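Local coordinates for protein pumilio homolog 23 (Arabidopsis thaliana, PDB 5WZJ) that binds RNA sequence-specifically through pumilio repeats, here recognising an 18S rRNA sequence, and probably regulates translation and mRNA stability, at residues K379-L384 / Q434-F439. Sequence-based numbering, arbitrary orientation.
Sequences KCCEAL and QGIFKF. With nucleotides of chain B.
The thiol sulfur of Cys381 sits over a face of the Phe439 ring, with SG 3.7 Å from the ring centroid and 17° off the ring normal, a sulfur-aromatic contact. SG is displaced toward the CD2-CE2 side of the ring. It lies anti to the carbonyl carbon of Cys381 and beside its backbone N (chi1 -64°), and from there also meets Ile436 CD1 at 4.0 Å. One turn along helix 377-388, Leu384 adds a looser apolar touch, CD2 to Ile436 CD1 at 4.2 Å. Helix 427-436 ends at Ile436, and the type I turn from Ile436 to Phe439, closed by Phe439 N to Ile436 O, carries the ring to the same sulfur. In the alpha-helical PUF superhelix, helix 427-436, carrying Gln434, is on the RNA-facing side with helix 377-388 packed behind it. Ile444 touches Cys381, Ile436 and Phe439, and Tyr447 touches Leu384 and Ile436. Gln434 reads the Watson-Crick edge of A3 of chain B: NE2 donates a nearly straight bond to N1 (3.0 Å, 170°), while N6 gives OE1 a weak one (3.3 Å). With an alanine here, the adenine's N1 and N6 would probably lose their amide partners, weakening base discrimination. Helix 360-373 packs against Phe439 through Ile367 and Ser370.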
ATOM      1  N   LYS A 379      -3.334   3.250 -28.318  1.00 22.57           N
ATOM      2  CA  LYS A 379      -4.791   3.218 -28.197  1.00 25.48           C
ATOM      3  C   LYS A 379      -5.252   3.680 -26.815  1.00 20.30           C
ATOM      4  O   LYS A 379      -6.278   4.358 -26.691  1.00 21.46           O
ATOM      5  CB  LYS A 379      -5.311   1.807 -28.492  1.00 26.68           C
ATOM      6  CG  LYS A 379      -5.416   1.474 -29.979  1.00 30.17           C
ATOM      7  CD  LYS A 379      -5.726  -0.009 -30.156  1.00 35.00           C
ATOM      8  CE  LYS A 379      -5.621  -0.451 -31.607  1.00 45.99           C
ATOM      9  NZ  LYS A 379      -6.860  -0.140 -32.355  1.00 53.27           N
ATOM     10  N   CYS A 380      -4.524   3.299 -25.759  1.00 21.54           N
ATOM     11  CA  CYS A 380      -4.899   3.730 -24.415  1.00 19.26           C
ATOM     12  C   CYS A 380      -4.706   5.233 -24.236  1.00 17.76           C
ATOM     13  O   CYS A 380      -5.574   5.920 -23.681  1.00 19.11           O
ATOM     14  CB  CYS A 380      -4.091   2.959 -23.373  1.00 26.13           C
ATOM     15  SG  CYS A 380      -4.707   1.260 -23.146  1.00 25.74           S
ATOM     16  N   CYS A 381      -3.563   5.756 -24.673  1.00 16.10           N
ATOM     17  CA  CYS A 381      -3.309   7.192 -24.544  1.00 23.64           C
ATOM     18  C   CYS A 381      -4.343   8.009 -25.315  1.00 20.83           C
ATOM     19  O   CYS A 381      -4.847   9.023 -24.813  1.00 22.16           O
ATOM     20  CB  CYS A 381      -1.904   7.521 -25.038  1.00 24.00           C
ATOM     21  SG  CYS A 381      -0.556   6.782 -24.078  1.00 27.92           S
ATOM     22  N   GLU A 382      -4.686   7.575 -26.532  1.00 19.46           N
ATOM     23  CA  GLU A 382      -5.648   8.330 -27.333  1.00 20.85           C
ATOM     24  C   GLU A 382      -7.053   8.201 -26.774  1.00 23.21           C
ATOM     25  O   GLU A 382      -7.823   9.164 -26.808  1.00 22.58           O
ATOM     26  CB  GLU A 382      -5.616   7.876 -28.797  1.00 27.16           C
ATOM     27  CG  GLU A 382      -4.360   8.339 -29.547  1.00 37.49           C
ATOM     28  CD  GLU A 382      -4.215   9.857 -29.561  1.00 39.57           C
ATOM     29  OE1 GLU A 382      -5.262  10.553 -29.635  1.00 32.01           O
ATOM     30  OE2 GLU A 382      -3.058  10.343 -29.479  1.00 36.83           O
ATOM     31  N   ALA A 383      -7.411   7.019 -26.257  1.00 22.81           N
ATOM     32  CA  ALA A 383      -8.729   6.863 -25.651  1.00 23.43           C
ATOM     33  C   ALA A 383      -8.891   7.787 -24.448  1.00 20.36           C
ATOM     34  O   ALA A 383      -9.976   8.338 -24.218  1.00 22.45           O
ATOM     35  CB  ALA A 383      -8.961   5.403 -25.250  1.00 21.39           C
ATOM     36  N   LEU A 384      -7.821   7.972 -23.666  1.00 20.06           N
ATOM     37  CA  LEU A 384      -7.888   8.880 -22.524  1.00 18.22           C
ATOM     38  C   LEU A 384      -8.118  10.321 -22.978  1.00 21.73           C
ATOM     39  O   LEU A 384      -8.957  11.029 -22.408  1.00 21.01           O
ATOM     40  CB  LEU A 384      -6.614   8.782 -21.686  1.00 13.53           C
ATOM     41  CG  LEU A 384      -6.554   9.784 -20.528  1.00 19.19           C
ATOM     42  CD1 LEU A 384      -7.743   9.610 -19.561  1.00 21.34           C
ATOM     43  CD2 LEU A 384      -5.225   9.694 -19.778  1.00 17.21           C
ATOM     44  N   GLN A 434       1.681  10.755 -14.443  1.00 16.37           N
ATOM     45  CA  GLN A 434       3.009  10.200 -14.192  1.00 19.29           C
ATOM     46  C   GLN A 434       3.246   8.967 -15.043  1.00 17.28           C
ATOM     47  O   GLN A 434       4.348   8.770 -15.572  1.00 20.61           O
ATOM     48  CB  GLN A 434       3.168   9.867 -12.700  1.00 18.42           C
ATOM     49  CG  GLN A 434       3.248  11.122 -11.821  1.00 20.90           C
ATOM     50  CD  GLN A 434       3.039  10.819 -10.366  1.00 22.85           C
ATOM     51  OE1 GLN A 434       3.832  10.113  -9.753  1.00 20.07           O
ATOM     52  NE2 GLN A 434       1.968  11.345  -9.802  1.00 19.30           N
ATOM     53  N   GLY A 435       2.224   8.118 -15.184  1.00 20.87           N
ATOM     54  CA  GLY A 435       2.358   6.955 -16.048  1.00 18.42           C
ATOM     55  C   GLY A 435       2.412   7.333 -17.519  1.00 20.67           C
ATOM     56  O   GLY A 435       3.171   6.739 -18.289  1.00 21.03           O
ATOM     57  N   ILE A 436       1.600   8.319 -17.925  1.00 20.34           N
ATOM     58  CA  ILE A 436       1.612   8.807 -19.309  1.00 20.32           C
ATOM     59  C   ILE A 436       3.029   9.174 -19.730  1.00 13.36           C
ATOM     60  O   ILE A 436       3.498   8.790 -20.809  1.00 18.95           O
ATOM     61  CB  ILE A 436       0.649  10.002 -19.463  1.00 21.83           C
ATOM     62  CG1 ILE A 436      -0.807   9.517 -19.453  1.00 21.75           C
ATOM     63  CG2 ILE A 436       0.957  10.832 -20.733  1.00 20.55           C
ATOM     64  CD1 ILE A 436      -1.211   8.818 -20.731  1.00 22.03           C
ATOM     65  N   PHE A 437       3.745   9.900 -18.876  1.00 14.60           N
ATOM     66  CA  PHE A 437       5.043  10.407 -19.297  1.00 19.68           C
ATOM     67  C   PHE A 437       6.135   9.348 -19.265  1.00 24.79           C
ATOM     68  O   PHE A 437       7.289   9.656 -19.581  1.00 20.50           O
ATOM     69  CB  PHE A 437       5.421  11.645 -18.469  1.00 20.25           C
ATOM     70  CG  PHE A 437       4.657  12.872 -18.901  1.00 19.35           C
ATOM     71  CD1 PHE A 437       4.805  13.358 -20.197  1.00 20.37           C
ATOM     72  CD2 PHE A 437       3.738  13.487 -18.056  1.00 20.14           C
ATOM     73  CE1 PHE A 437       4.072  14.459 -20.642  1.00 18.33           C
ATOM     74  CE2 PHE A 437       3.000  14.598 -18.487  1.00 20.51           C
ATOM     75  CZ  PHE A 437       3.167  15.080 -19.782  1.00 18.29           C
ATOM     76  N   LYS A 438       5.794   8.101 -18.953  1.00 23.75           N
ATOM     77  CA  LYS A 438       6.731   7.007 -19.136  1.00 24.94           C
ATOM     78  C   LYS A 438       6.596   6.332 -20.497  1.00 22.92           C
ATOM     79  O   LYS A 438       7.489   5.566 -20.875  1.00 22.08           O
ATOM     80  CB  LYS A 438       6.567   5.991 -17.997  1.00 27.48           C
ATOM     81  CG  LYS A 438       7.146   6.511 -16.674  1.00 28.95           C
ATOM     82  CD  LYS A 438       6.762   5.636 -15.494  1.00 35.52           C
ATOM     83  CE  LYS A 438       7.301   4.229 -15.653  1.00 40.88           C
ATOM     84  NZ  LYS A 438       6.656   3.288 -14.690  1.00 39.99           N
ATOM     85  N   PHE A 439       5.527   6.606 -21.251  1.00 20.03           N
ATOM     86  CA  PHE A 439       5.444   6.114 -22.625  1.00 21.59           C
ATOM     87  C   PHE A 439       6.507   6.779 -23.506  1.00 20.92           C
ATOM     88  O   PHE A 439       6.997   7.878 -23.221  1.00 22.38           O
ATOM     89  CB  PHE A 439       4.060   6.385 -23.231  1.00 19.45           C
ATOM     90  CG  PHE A 439       2.950   5.516 -22.679  1.00 24.27           C
ATOM     91  CD1 PHE A 439       2.753   4.224 -23.151  1.00 24.99           C
ATOM     92  CD2 PHE A 439       2.089   6.005 -21.707  1.00 25.91           C
ATOM     93  CE1 PHE A 439       1.723   3.430 -22.656  1.00 22.28           C
ATOM     94  CE2 PHE A 439       1.053   5.217 -21.209  1.00 28.96           C
ATOM     95  CZ  PHE A 439       0.869   3.931 -21.685  1.00 26.06           C
TER
ATOM     96  P     A B   3       4.152  12.424   1.503  1.00 40.82           P
ATOM     97  OP1   A B   3       3.645  12.416   2.904  1.00 44.22           O
ATOM     98  OP2   A B   3       4.780  11.210   0.923  1.00 36.13           O
ATOM     99  O5'   A B   3       2.937  12.866   0.571  1.00 37.81           O
ATOM    100  C5'   A B   3       2.210  14.063   0.827  1.00 35.63           C
ATOM    101  C4'   A B   3       1.172  14.312  -0.242  1.00 37.22           C
ATOM    102  O4'   A B   3       1.831  14.569  -1.508  1.00 37.26           O
ATOM    103  C3'   A B   3       0.222  13.154  -0.541  1.00 33.29           C
ATOM    104  O3'   A B   3      -0.865  13.094   0.366  1.00 35.99           O
ATOM    105  C2'   A B   3      -0.200  13.417  -1.986  1.00 33.31           C
ATOM    106  O2'   A B   3      -1.231  14.393  -2.057  1.00 35.30           O
ATOM    107  C1'   A B   3       1.072  14.028  -2.570  1.00 28.18           C
ATOM    108  N9    A B   3       1.903  13.047  -3.288  1.00 24.13           N
ATOM    109  C8    A B   3       3.135  12.556  -2.916  1.00 28.91           C
ATOM    110  N7    A B   3       3.641  11.714  -3.796  1.00 30.69           N
ATOM    111  C5    A B   3       2.677  11.669  -4.812  1.00 28.28           C
ATOM    112  C6    A B   3       2.598  10.974  -6.031  1.00 27.76           C
ATOM    113  N6    A B   3       3.545  10.137  -6.463  1.00 28.58           N
ATOM    114  N1    A B   3       1.502  11.163  -6.809  1.00 27.55           N
ATOM    115  C2    A B   3       0.542  11.991  -6.390  1.00 28.24           C
ATOM    116  N3    A B   3       0.504  12.701  -5.262  1.00 29.28           N
ATOM    117  C4    A B   3       1.605  12.490  -4.514  1.00 25.70           C
TER